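Local coordinates for Alpha/beta hydrolase fold protein (Sphaerobacter thermophilus, PDB 3R0V), which probably acts as a hydrolase of the alpha/beta-hydrolase family, its natural substrate not established, and binds d-malate in a pocket in this crystal, at residues 15-20 with 79-84; 121-126 with 222-227; 210-215 with 238-243. All blocks are in the same frame, centred on the assembly; numbering follows the deposited sequence.

Contact 1: residues 15-20 with 79-84; sequences IAFERS and AAIIDA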
ATOM      1  N   ILE A  15      -1.213 -16.323  -6.464  1.00 12.08           N
ATOM      2  CA  ILE A  15      -1.365 -15.251  -5.484  1.00 12.08           C
ATOM      3  C   ILE A  15      -2.193 -15.769  -4.316  1.00 12.20           C
ATOM      4  O   ILE A  15      -3.355 -16.153  -4.488  1.00 12.71           O
ATOM      5  CB  ILE A  15      -2.046 -14.008  -6.100  1.00 11.89           C
ATOM      6  CG1 ILE A  15      -1.270 -13.551  -7.341  1.00 14.58           C
ATOM      7  CG2 ILE A  15      -2.160 -12.867  -5.063  1.00 11.21           C
ATOM      8  CD1 ILE A  15       0.151 -13.041  -7.072  1.00 17.85           C
ATOM      9  N   ALA A  16      -1.580 -15.795  -3.133  1.00 11.47           N
ATOM     10  CA  ALA A  16      -2.211 -16.343  -1.933  1.00 12.92           C
ATOM     11  C   ALA A  16      -3.097 -15.305  -1.252  1.00 12.61           C
ATOM     12  O   ALA A  16      -2.753 -14.125  -1.176  1.00 12.51           O
ATOM     13  CB  ALA A  16      -1.137 -16.859  -0.958  1.00 11.57           C
ATOM     14  N   PHE A  17      -4.238 -15.751  -0.739  1.00 12.73           N
ATOM     15  CA  PHE A  17      -5.183 -14.833  -0.112  1.00 14.45           C
ATOM     16  C   PHE A  17      -6.044 -15.567   0.895  1.00 18.32           C
ATOM     17  O   PHE A  17      -6.074 -16.799   0.931  1.00 17.04           O
ATOM     18  CB  PHE A  17      -6.094 -14.172  -1.157  1.00 14.53           C
ATOM     19  CG  PHE A  17      -7.100 -15.115  -1.763  1.00 14.09           C
ATOM     20  CD1 PHE A  17      -8.411 -15.156  -1.298  1.00 14.73           C
ATOM     21  CD2 PHE A  17      -6.738 -15.966  -2.782  1.00 16.94           C
ATOM     22  CE1 PHE A  17      -9.331 -16.038  -1.842  1.00 18.01           C
ATOM     23  CE2 PHE A  17      -7.654 -16.849  -3.329  1.00 17.85           C
ATOM     24  CZ  PHE A  17      -8.956 -16.877  -2.858  1.00 15.83           C
ATOM     25  N   GLU A  18      -6.738 -14.795   1.721  1.00 15.32           N
ATOM     26  CA  GLU A  18      -7.752 -15.367   2.589  1.00 16.52           C
ATOM     27  C   GLU A  18      -8.969 -14.455   2.654  1.00 18.51           C
ATOM     28  O   GLU A  18      -8.848 -13.241   2.509  1.00 16.32           O
ATOM     29  CB  GLU A  18      -7.203 -15.664   3.982  1.00 23.31           C
ATOM     30  CG  GLU A  18      -6.626 -14.487   4.720  1.00 28.56           C
ATOM     31  CD  GLU A  18      -6.016 -14.901   6.051  1.00 40.20           C
ATOM     32  OE1 GLU A  18      -6.767 -15.012   7.043  1.00 46.75           O
ATOM     33  OE2 GLU A  18      -4.788 -15.128   6.102  1.00 37.68           O
ATOM     34  N   ARG A  19     -10.135 -15.066   2.840  1.00 17.12           N
ATOM     35  CA  ARG A  19     -11.404 -14.360   2.927  1.00 16.64           C
ATOM     36  C   ARG A  19     -11.941 -14.470   4.336  1.00 17.83           C
ATOM     37  O   ARG A  19     -11.821 -15.517   4.976  1.00 21.06           O
ATOM     38  CB  ARG A  19     -12.465 -15.024   2.054  1.00 22.21           C
ATOM     39  CG  ARG A  19     -12.260 -15.039   0.565  1.00 26.98           C
ATOM     40  CD  ARG A  19     -13.620 -15.281  -0.121  1.00 29.71           C
ATOM     41  NE  ARG A  19     -13.472 -15.516  -1.552  1.00 28.52           N
ATOM     42  CZ  ARG A  19     -13.025 -16.655  -2.065  1.00 28.66           C
ATOM     43  NH1 ARG A  19     -12.686 -17.651  -1.253  1.00 25.80           N
ATOM     44  NH2 ARG A  19     -12.909 -16.798  -3.379  1.00 30.86           N
ATOM     45  N   SER A  20     -12.607 -13.427   4.797  1.00 16.84           N
ATOM     46  CA  SER A  20     -13.318 -13.518   6.058  1.00 18.10           C
ATOM     47  C   SER A  20     -14.513 -12.603   5.988  1.00 17.10           C
ATOM     48  O   SER A  20     -14.637 -11.795   5.069  1.00 16.59           O
ATOM     49  CB  SER A  20     -12.419 -13.136   7.234  1.00 20.89           C
ATOM     50  OG  SER A  20     -11.922 -11.818   7.092  1.00 21.84           O
ATOM     51  N   ALA A  79      -6.190  -7.568  -9.952  1.00 11.41           N
ATOM     52  CA  ALA A  79      -7.354  -7.969 -10.751  1.00 12.69           C
ATOM     53  C   ALA A  79      -7.807  -9.403 -10.430  1.00 11.88           C
ATOM     54  O   ALA A  79      -9.008  -9.675 -10.313  1.00 11.83           O
ATOM     55  CB  ALA A  79      -7.053  -7.816 -12.233  1.00 12.96           C
ATOM     56  N   ALA A  80      -6.850 -10.313 -10.261  1.00 11.58           N
ATOM     57  CA  ALA A  80      -7.176 -11.696  -9.922  1.00 12.12           C
ATOM     58  C   ALA A  80      -7.819 -11.790  -8.550  1.00 10.60           C
ATOM     59  O   ALA A  80      -8.737 -12.583  -8.336  1.00 12.96           O
ATOM     60  CB  ALA A  80      -5.916 -12.568  -9.990  1.00 11.50           C
ATOM     61  N   ILE A  81      -7.341 -10.986  -7.613  1.00 10.55           N
ATOM     62  CA  ILE A  81      -7.903 -10.976  -6.266  1.00 11.82           C
ATOM     63  C   ILE A  81      -9.314 -10.362  -6.242  1.00 10.92           C
ATOM     64  O   ILE A  81     -10.196 -10.844  -5.525  1.00 11.57           O
ATOM     65  CB  ILE A  81      -6.942 -10.249  -5.285  1.00 11.17           C
ATOM     66  CG1 ILE A  81      -5.650 -11.075  -5.143  1.00 10.99           C
ATOM     67  CG2 ILE A  81      -7.613 -10.007  -3.938  1.00 14.18           C
ATOM     68  CD1 ILE A  81      -5.855 -12.455  -4.570  1.00 15.46           C
ATOM     69  N   ILE A  82      -9.526  -9.288  -7.002  1.00 11.80           N
ATOM     70  CA  ILE A  82     -10.868  -8.729  -7.121  1.00 10.90           C
ATOM     71  C   ILE A  82     -11.810  -9.780  -7.736  1.00 11.65           C
ATOM     72  O   ILE A  82     -12.969  -9.875  -7.337  1.00 11.94           O
ATOM     73  CB  ILE A  82     -10.867  -7.397  -7.898  1.00 10.02           C
ATOM     74  CG1 ILE A  82     -10.137  -6.327  -7.085  1.00 12.73           C
ATOM     75  CG2 ILE A  82     -12.314  -6.916  -8.177  1.00 11.14           C
ATOM     76  CD1 ILE A  82      -9.822  -5.094  -7.875  1.00 13.42           C
ATOM     77  N   ASP A  83     -11.320 -10.576  -8.685  1.00 11.67           N
ATOM     78  CA  ASP A  83     -12.114 -11.697  -9.201  1.00 11.55           C
ATOM     79  C   ASP A  83     -12.436 -12.710  -8.107  1.00 12.38           C
ATOM     80  O   ASP A  83     -13.578 -13.173  -8.009  1.00 13.43           O
ATOM     81  CB  ASP A  83     -11.444 -12.357 -10.405  1.00 13.63           C
ATOM     82  CG  ASP A  83     -11.764 -11.651 -11.704  1.00 16.22           C
ATOM     83  OD1 ASP A  83     -12.877 -11.082 -11.821  1.00 17.26           O
ATOM     84  OD2 ASP A  83     -10.902 -11.653 -12.606  1.00 20.07           O
ATOM     85  N   ALA A  84     -11.445 -13.048  -7.280  1.00 14.58           N
ATOM     86  CA  ALA A  84     -11.680 -13.934  -6.148  1.00 14.95           C
ATOM     87  C   ALA A  84     -12.743 -13.360  -5.209  1.00 16.06           C
ATOM     88  O   ALA A  84     -13.499 -14.106  -4.585  1.00 17.65           O
ATOM     89  CB  ALA A  84     -10.375 -14.192  -5.391  1.00 15.39           C
TER
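Ala84 O, on the last residue of helix 71-84, takes two N-H groups from Arg19, one of them weakly. Arg19 NH2 donates to Ala84 O at 3.0 Å with an N-H...O angle of 158°. The second bond, from Arg19 NE to the same Ala84 O at 3.3 Å, is weak, its angle being 141°. Ala84 O sits at the guanidinium edge, near its plane, where NE and NH2 can both reach it. The Arg19 chain runs extended from CG to NE, which carries the charged end across to the helix. One guanidinium face is covered from within its own segment: Phe17 CE1, a rim atom of the ring, stands 3.7 Å above the guanidinium plane, over its centre. The phenyl ring meets the helix as well. Ala84 CB lies over one ring face, offset toward the rim, in a CH-pi contact 4.3 Å from the centroid of Phe17. Nearer the backbone, Phe17 CB touches Ile81 CD1 at 3.8 Å. Ile15 CG2 meets that same Ile81 CD1 at 3.8 Å, the two isoleucine side chains crossing at about a right angle. Val7 of strand 6-8 touches both Phe17 and Ile81, so the small antiparallel sheet of 6-8 and 14-16 rests on this helix. The contact is thus apolar at its buried end and charged at its exposed one, where the cation of Arg19 would probably offset the partial negative charge of the helix C-terminus.

Contact 2: residues 121-126 with 222-227; sequences YAVDDS and RHTAQE
The His223 imidazole and the Asp124 carboxylate meet with their planes 59° apart. Asp124 OD1 lies at the edge of the ring, almost in its plane, and accepts from His223 ND1 at 2.9 Å with an N-H...O angle of 154°. Seen from the carboxylate, that donor stands well above the plane, 51° out of it. Asp124 OD2 is a weak second acceptor for the same nitrogen. Asp124 OD2 accepts more strongly from Ser126 N at 2.9 Å, closing an Asx turn, and from Ser126 OG at 2.6 Å, on the syn side. Both oxygens are therefore engaged, which probably limits rotation of the carboxylate. A water accepts from Val123 N and donates to Asp124 OD1 at 2.7 Å, with a weak further bond to Thr224 OG1. Thr224 OG1 itself, anti to its carbonyl carbon, donates to Tyr121 O at 2.7 Å from above the carbonyl plane. Trp220 O, one turn earlier in helix 219-231, also pairs with this hydroxyl, so the two carbonyls share its one proton. Beside this bond, Thr224 CG2 packs on Tyr121 CB at 3.7 Å. Val123 packs on the helix with both methyls, CG2 against His223 CB at 3.7 Å and CG1 against Glu227 OE1 at 3.3 Å. Ile197 touches both Val123 and Glu227. A His-carboxylate hydrogen bond of this kind would probably raise the basicity of His223; with the Thr224 bond and the packing of Val123, it holds the loop after strand 111-117 to helix 219-231.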
ATOM      1  N   TYR A 121       3.383   9.715  -2.271  1.00 10.33           N
ATOM      2  CA  TYR A 121       3.822  10.608  -3.339  1.00  9.86           C
ATOM      3  C   TYR A 121       4.408  11.855  -2.691  1.00 12.52           C
ATOM      4  O   TYR A 121       4.248  12.079  -1.497  1.00 13.23           O
ATOM      5  CB  TYR A 121       2.671  10.986  -4.276  1.00 11.35           C
ATOM      6  CG  TYR A 121       2.176   9.823  -5.088  1.00 10.97           C
ATOM      7  CD1 TYR A 121       2.828   9.458  -6.254  1.00 12.14           C
ATOM      8  CD2 TYR A 121       1.075   9.071  -4.677  1.00 12.84           C
ATOM      9  CE1 TYR A 121       2.395   8.376  -7.005  1.00 11.76           C
ATOM     10  CE2 TYR A 121       0.633   7.997  -5.424  1.00 13.13           C
ATOM     11  CZ  TYR A 121       1.302   7.655  -6.582  1.00 10.92           C
ATOM     12  OH  TYR A 121       0.859   6.566  -7.306  1.00 13.61           O
ATOM     13  N   ALA A 122       5.098  12.663  -3.488  1.00 12.92           N
ATOM     14  CA  ALA A 122       5.694  13.900  -3.008  1.00 11.80           C
ATOM     15  C   ALA A 122       5.203  15.051  -3.865  1.00 12.92           C
ATOM     16  O   ALA A 122       5.205  14.946  -5.094  1.00 15.11           O
ATOM     17  CB  ALA A 122       7.213  13.806  -3.086  1.00 17.15           C
ATOM     18  N   VAL A 123       4.788  16.149  -3.238  1.00 12.94           N
ATOM     19  CA  VAL A 123       4.335  17.312  -3.993  1.00 13.43           C
ATOM     20  C   VAL A 123       5.055  18.610  -3.639  1.00 13.10           C
ATOM     21  O   VAL A 123       4.745  19.652  -4.202  1.00 16.28           O
ATOM     22  CB  VAL A 123       2.827  17.545  -3.825  1.00 12.77           C
ATOM     23  CG1 VAL A 123       2.059  16.334  -4.340  1.00 14.41           C
ATOM     24  CG2 VAL A 123       2.487  17.832  -2.356  1.00 14.37           C
ATOM     25  N   ASP A 124       5.999  18.554  -2.707  1.00 12.13           N
ATOM     26  CA  ASP A 124       6.692  19.769  -2.271  1.00 13.36           C
ATOM     27  C   ASP A 124       8.023  19.437  -1.600  1.00 15.69           C
ATOM     28  O   ASP A 124       8.323  18.271  -1.326  1.00 14.73           O
ATOM     29  CB  ASP A 124       5.797  20.576  -1.326  1.00 16.73           C
ATOM     30  CG  ASP A 124       5.657  19.935   0.044  1.00 16.57           C
ATOM     31  OD1 ASP A 124       4.921  18.931   0.184  1.00 23.56           O
ATOM     32  OD2 ASP A 124       6.276  20.442   1.011  1.00 22.06           O
ATOM     33  N   ASP A 125       8.811  20.472  -1.324  1.00 14.14           N
ATOM     34  CA  ASP A 125      10.155  20.289  -0.792  1.00 14.67           C
ATOM     35  C   ASP A 125      10.219  19.902   0.687  1.00 16.21           C
ATOM     36  O   ASP A 125      11.304  19.618   1.192  1.00 17.84           O
ATOM     37  CB  ASP A 125      10.993  21.558  -0.997  1.00 15.92           C
ATOM     38  CG  ASP A 125      11.448  21.759  -2.437  1.00 16.88           C
ATOM     39  OD1 ASP A 125      11.191  20.917  -3.318  1.00 18.32           O
ATOM     40  OD2 ASP A 125      12.122  22.787  -2.677  1.00 17.93           O
ATOM     41  N   SER A 126       9.085  19.865   1.383  1.00 15.48           N
ATOM     42  CA  SER A 126       9.111  19.465   2.797  1.00 17.00           C
ATOM     43  C   SER A 126       9.454  17.984   2.963  1.00 17.29           C
ATOM     44  O   SER A 126       9.780  17.542   4.055  1.00 21.32           O
ATOM     45  CB  SER A 126       7.801  19.799   3.520  1.00 20.04           C
ATOM     46  OG  SER A 126       6.750  18.943   3.106  1.00 20.35           O
ATOM     47  N   ARG A 222       0.775  15.071   4.482  1.00 10.39           N
ATOM     48  CA  ARG A 222      -0.447  15.881   4.471  1.00 10.12           C
ATOM     49  C   ARG A 222      -0.603  16.593   3.144  1.00 11.35           C
ATOM     50  O   ARG A 222      -1.697  16.632   2.583  1.00 11.48           O
ATOM     51  CB  ARG A 222      -0.448  16.930   5.588  1.00 11.64           C
ATOM     52  CG  ARG A 222      -0.394  16.376   7.004  1.00 12.31           C
ATOM     53  CD  ARG A 222      -0.808  17.475   7.997  1.00 12.83           C
ATOM     54  NE  ARG A 222      -0.034  18.706   7.822  1.00 14.87           N
ATOM     55  CZ  ARG A 222       1.062  19.015   8.513  1.00 14.28           C
ATOM     56  NH1 ARG A 222       1.517  18.209   9.466  1.00 12.93           N
ATOM     57  NH2 ARG A 222       1.693  20.148   8.254  1.00 13.26           N
ATOM     58  N   HIS A 223       0.475  17.188   2.646  1.00 10.47           N
ATOM     59  CA  HIS A 223       0.351  17.959   1.413  1.00 10.58           C
ATOM     60  C   HIS A 223      -0.020  17.060   0.239  1.00 10.61           C
ATOM     61  O   HIS A 223      -0.818  17.451  -0.610  1.00 11.27           O
ATOM     62  CB  HIS A 223       1.631  18.728   1.108  1.00 11.74           C
ATOM     63  CG  HIS A 223       2.067  19.620   2.220  1.00 12.93           C
ATOM     64  ND1 HIS A 223       3.376  20.014   2.375  1.00 15.44           N
ATOM     65  CD2 HIS A 223       1.377  20.172   3.245  1.00 16.70           C
ATOM     66  CE1 HIS A 223       3.475  20.784   3.445  1.00 16.20           C
ATOM     67  NE2 HIS A 223       2.274  20.907   3.984  1.00 17.19           N
ATOM     68  N   THR A 224       0.574  15.874   0.186  1.00 10.23           N
ATOM     69  CA  THR A 224       0.219  14.903  -0.840  1.00 10.13           C
ATOM     70  C   THR A 224      -1.239  14.494  -0.741  1.00  9.99           C
ATOM     71  O   THR A 224      -1.944  14.437  -1.751  1.00 11.39           O
ATOM     72  CB  THR A 224       1.143  13.702  -0.740  1.00 10.87           C
ATOM     73  OG1 THR A 224       2.447  14.121  -1.164  1.00 12.61           O
ATOM     74  CG2 THR A 224       0.643  12.547  -1.620  1.00 12.70           C
ATOM     75  N   ALA A 225      -1.703  14.230   0.474  1.00 11.10           N
ATOM     76  CA  ALA A 225      -3.084  13.821   0.669  1.00 11.61           C
ATOM     77  C   ALA A 225      -4.043  14.910   0.209  1.00 12.23           C
ATOM     78  O   ALA A 225      -5.027  14.647  -0.494  1.00 12.76           O
ATOM     79  CB  ALA A 225      -3.331  13.453   2.123  1.00 13.50           C
ATOM     80  N   GLN A 226      -3.747  16.146   0.584  1.00 12.07           N
ATOM     81  CA  GLN A 226      -4.571  17.277   0.187  1.00 12.86           C
ATOM     82  C   GLN A 226      -4.632  17.378  -1.329  1.00 12.43           C
ATOM     83  O   GLN A 226      -5.688  17.613  -1.916  1.00 13.84           O
ATOM     84  CB  GLN A 226      -4.005  18.578   0.774  1.00 16.44           C
ATOM     85  CG  GLN A 226      -4.978  19.762   0.699  1.00 23.59           C
ATOM     86  CD  GLN A 226      -4.945  20.507  -0.633  1.00 36.80           C
ATOM     87  OE1 GLN A 226      -5.905  21.198  -0.984  1.00 42.53           O
ATOM     88  NE2 GLN A 226      -3.838  20.385  -1.369  1.00 28.34           N
ATOM     89  N   GLU A 227      -3.480  17.228  -1.972  1.00 12.45           N
ATOM     90  CA  GLU A 227      -3.437  17.385  -3.417  1.00 12.35           C
ATOM     91  C   GLU A 227      -4.202  16.253  -4.103  1.00 13.50           C
ATOM     92  O   GLU A 227      -4.945  16.498  -5.044  1.00 13.77           O
ATOM     93  CB  GLU A 227      -2.015  17.448  -3.960  1.00 13.54           C
ATOM     94  CG  GLU A 227      -2.012  17.568  -5.490  1.00 15.32           C
ATOM     95  CD  GLU A 227      -0.655  17.925  -6.086  1.00 18.99           C
ATOM     96  OE1 GLU A 227       0.082  18.742  -5.489  1.00 21.76           O
ATOM     97  OE2 GLU A 227      -0.333  17.389  -7.172  1.00 20.90           O
TER
HETATM   98  O   HOH W   1       4.836  16.267  -0.390  1.00 15.25           O

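Contact 3: residues 210-215 with 238-243; sequences LVMDGG and VTLENQ
Leu210 opens the pairing through CD1, which touches Val238 CG2 at 3.5 Å as the two side chains cross obliquely. At Val211 the backbone takes over: Val211 O accepts from Val238 N at 2.9 Å. Met212, a selenomethionine here, forms a parallel bridge with Val238. Its side chain lies beside that of Val238 and points the same way, and its SE atom meets Leu240 CD2 at 4.0 Å. Asp213 forms the next parallel bridge, with Thr239; their side chains lie on the face opposite Met212 and Val238. Asp213 N donates to Val238 O, and Asp213 O accepts from Leu240 N at 2.8 Å with an angle of 175°. The Asp213 carboxylate has Tyr237 OH as a partner on OD2, where a water donates too, at 2.9 Å; that water also donates to Thr239 OG1. Beyond the strand, Gly214 CA lies 3.5 Å from Asn242 OD1. Gly215 N then donates to Asn242 OD1 at 2.8 Å, nearly straight at 176°. Asn242 CG, between its backbone N and carbonyl carbon (chi1 50°), comes within 3.5 Å of Gly215 N; ND2 bonds to Thr244 O. An alanine at Asn242 would probably leave Gly215 N without this acceptor, the two loops less firmly joined, and Thr244 O without its amide donor. Strands 209-213 and 235-239 belong to one beta-alpha-beta unit. Helix 219-231 packs on the face bearing Val211 and Asp213, helix 249-260 touches Leu210 and Leu240, and strand 111-117 bonds to the other edge of 209-213, leaving 235-239 outermost in the sheet.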
ATOM      1  N   LEU A 210     -11.630   8.098  -0.956  1.00 11.32           N
ATOM      2  CA  LEU A 210     -11.314   8.626   0.367  1.00 12.26           C
ATOM      3  C   LEU A 210      -9.805   8.600   0.557  1.00 10.98           C
ATOM      4  O   LEU A 210      -9.182   7.559   0.384  1.00 12.50           O
ATOM      5  CB  LEU A 210     -11.991   7.764   1.423  1.00 13.37           C
ATOM      6  CG  LEU A 210     -11.554   7.967   2.866  1.00 20.43           C
ATOM      7  CD1 LEU A 210     -11.883   9.374   3.273  1.00 21.68           C
ATOM      8  CD2 LEU A 210     -12.247   6.971   3.773  1.00 20.68           C
ATOM      9  N   VAL A 211      -9.224   9.752   0.877  1.00 11.28           N
ATOM     10  CA  VAL A 211      -7.790   9.854   1.088  1.00 11.95           C
ATOM     11  C   VAL A 211      -7.568  10.169   2.556  1.00 12.95           C
ATOM     12  O   VAL A 211      -8.123  11.141   3.070  1.00 13.45           O
ATOM     13  CB  VAL A 211      -7.187  10.986   0.251  1.00 12.28           C
ATOM     14  CG1 VAL A 211      -5.670  11.006   0.441  1.00 16.90           C
ATOM     15  CG2 VAL A 211      -7.531  10.821  -1.219  1.00 14.67           C
HETATM   16  N   MSE A 212      -6.791   9.343   3.240  1.00 11.95           N
HETATM   17  CA  MSE A 212      -6.603   9.495   4.680  1.00 13.69           C
HETATM   18  C   MSE A 212      -5.155   9.706   5.029  1.00 13.26           C
HETATM   19  O   MSE A 212      -4.265   9.147   4.395  1.00 13.66           O
HETATM   20  CB  MSE A 212      -7.076   8.250   5.428  1.00 14.76           C
HETATM   21  CG  MSE A 212      -8.581   8.143   5.621  1.00 18.98           C
HETATM   22 SE   MSE A 212      -9.078   6.326   6.129  0.54 19.88          SE
HETATM   23  CE  MSE A 212      -8.652   5.610   4.456  1.00 10.33           C
ATOM     24  N   ASP A 213      -4.927  10.509   6.060  1.00 13.24           N
ATOM     25  CA  ASP A 213      -3.635  10.540   6.725  1.00 14.50           C
ATOM     26  C   ASP A 213      -3.861  10.446   8.222  1.00 14.59           C
ATOM     27  O   ASP A 213      -5.006  10.371   8.676  1.00 15.76           O
ATOM     28  CB  ASP A 213      -2.775  11.747   6.311  1.00 15.23           C
ATOM     29  CG  ASP A 213      -3.422  13.085   6.616  1.00 20.02           C
ATOM     30  OD1 ASP A 213      -4.476  13.132   7.283  1.00 18.16           O
ATOM     31  OD2 ASP A 213      -2.854  14.118   6.181  1.00 22.41           O
ATOM     32  N   GLY A 214      -2.772  10.390   8.973  1.00 21.65           N
ATOM     33  CA  GLY A 214      -2.841  10.150  10.402  1.00 23.30           C
ATOM     34  C   GLY A 214      -2.343  11.345  11.187  1.00 19.14           C
ATOM     35  O   GLY A 214      -1.747  12.275  10.634  1.00 18.35           O
ATOM     36  N   GLY A 215      -2.588  11.321  12.487  1.00 15.45           N
ATOM     37  CA  GLY A 215      -2.214  12.426  13.348  1.00 16.95           C
ATOM     38  C   GLY A 215      -0.721  12.668  13.495  1.00 15.89           C
ATOM     39  O   GLY A 215      -0.329  13.737  13.964  1.00 20.49           O
ATOM     40  N   VAL A 238      -9.580  12.887   4.880  1.00 11.96           N
ATOM     41  CA  VAL A 238      -9.809  12.716   6.308  1.00 13.12           C
ATOM     42  C   VAL A 238      -8.483  12.552   7.035  1.00 13.15           C
ATOM     43  O   VAL A 238      -7.611  11.789   6.602  1.00 14.66           O
ATOM     44  CB  VAL A 238     -10.690  11.471   6.598  1.00 13.97           C
ATOM     45  CG1 VAL A 238     -10.824  11.221   8.103  1.00 15.58           C
ATOM     46  CG2 VAL A 238     -12.052  11.620   5.960  1.00 18.98           C
ATOM     47  N   THR A 239      -8.327  13.262   8.150  1.00 11.11           N
ATOM     48  CA  THR A 239      -7.197  13.025   9.046  1.00 12.19           C
ATOM     49  C   THR A 239      -7.694  12.200  10.227  1.00 12.08           C
ATOM     50  O   THR A 239      -8.625  12.599  10.933  1.00 12.45           O
ATOM     51  CB  THR A 239      -6.581  14.339   9.571  1.00 13.67           C
ATOM     52  OG1 THR A 239      -6.132  15.125   8.461  1.00 15.45           O
ATOM     53  CG2 THR A 239      -5.418  14.052  10.509  1.00 13.29           C
ATOM     54  N   LEU A 240      -7.090  11.037  10.427  1.00 13.33           N
ATOM     55  CA  LEU A 240      -7.529  10.128  11.479  1.00 12.66           C
ATOM     56  C   LEU A 240      -7.183  10.636  12.865  1.00 13.75           C
ATOM     57  O   LEU A 240      -6.341  11.529  13.010  1.00 15.57           O
ATOM     58  CB  LEU A 240      -6.936   8.744  11.263  1.00 13.96           C
ATOM     59  CG  LEU A 240      -7.268   8.092   9.925  1.00 14.41           C
ATOM     60  CD1 LEU A 240      -6.588   6.729   9.892  1.00 17.60           C
ATOM     61  CD2 LEU A 240      -8.769   7.955   9.716  1.00 15.07           C
ATOM     62  N   GLU A 241      -7.830  10.049  13.870  1.00 15.15           N
ATOM     63  CA  GLU A 241      -7.685  10.463  15.263  1.00 16.49           C
ATOM     64  C   GLU A 241      -6.785   9.521  16.059  1.00 15.71           C
ATOM     65  O   GLU A 241      -6.994   9.346  17.259  1.00 17.42           O
ATOM     66  CB  GLU A 241      -9.055  10.514  15.950  1.00 20.04           C
ATOM     67  CG  GLU A 241     -10.052  11.510  15.374  1.00 26.83           C
ATOM     68  CD  GLU A 241     -11.429  11.359  16.008  1.00 35.40           C
ATOM     69  OE1 GLU A 241     -11.514  11.406  17.257  1.00 44.95           O
ATOM     70  OE2 GLU A 241     -12.422  11.177  15.268  1.00 29.98           O
ATOM     71  N   ASN A 242      -5.798   8.900  15.421  1.00 13.26           N
ATOM     72  CA  ASN A 242      -4.862   8.094  16.184  1.00 13.38           C
ATOM     73  C   ASN A 242      -4.154   8.958  17.220  1.00 12.75           C
ATOM     74  O   ASN A 242      -3.790  10.104  16.943  1.00 15.39           O
ATOM     75  CB  ASN A 242      -3.848   7.396  15.281  1.00 15.05           C
ATOM     76  CG  ASN A 242      -3.191   8.339  14.292  1.00 15.09           C
ATOM     77  OD1 ASN A 242      -3.873   8.994  13.498  1.00 15.47           O
ATOM     78  ND2 ASN A 242      -1.858   8.417  14.336  1.00 16.50           N
ATOM     79  N   GLN A 243      -3.968   8.414  18.420  1.00 11.55           N
ATOM     80  CA  GLN A 243      -3.414   9.203  19.518  1.00 12.58           C
ATOM     81  C   GLN A 243      -1.945   8.891  19.813  1.00 13.92           C
ATOM     82  O   GLN A 243      -1.363   9.466  20.737  1.00 14.88           O
ATOM     83  CB  GLN A 243      -4.261   9.023  20.779  1.00 12.59           C
ATOM     84  CG  GLN A 243      -5.695   9.510  20.605  1.00 13.51           C
ATOM     85  CD  GLN A 243      -5.778  10.987  20.317  1.00 17.16           C
ATOM     86  OE1 GLN A 243      -5.240  11.803  21.058  1.00 19.14           O
ATOM     87  NE2 GLN A 243      -6.457  11.345  19.228  1.00 22.73           N
TER
HETATM   88  O   HOH W   2      -3.491  15.947   8.396  1.00 23.98           O

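Contacts 2 and 3 share the beta-alpha-beta unit of strand 209-213, helix 219-231 and strand 235-239, and they touch: Ala225 CB lies 3.8 Å from Val211 CG1. Contact 3 is its largely buried sheet pairing, built on regular backbone bonds, whereas contact 2 lies on the helix, is partly buried, and relies on side-chain hydrogen bonds and a water. Contact 1 belongs to a different region, its centre about 31 Å from that of contact 2 and on the opposite side of the chain's centre. It too is mostly buried, but joins helix 71-84 to the end of a small separate sheet and the loop that follows it by apolar packing, with one arginine bridging at its exposed end.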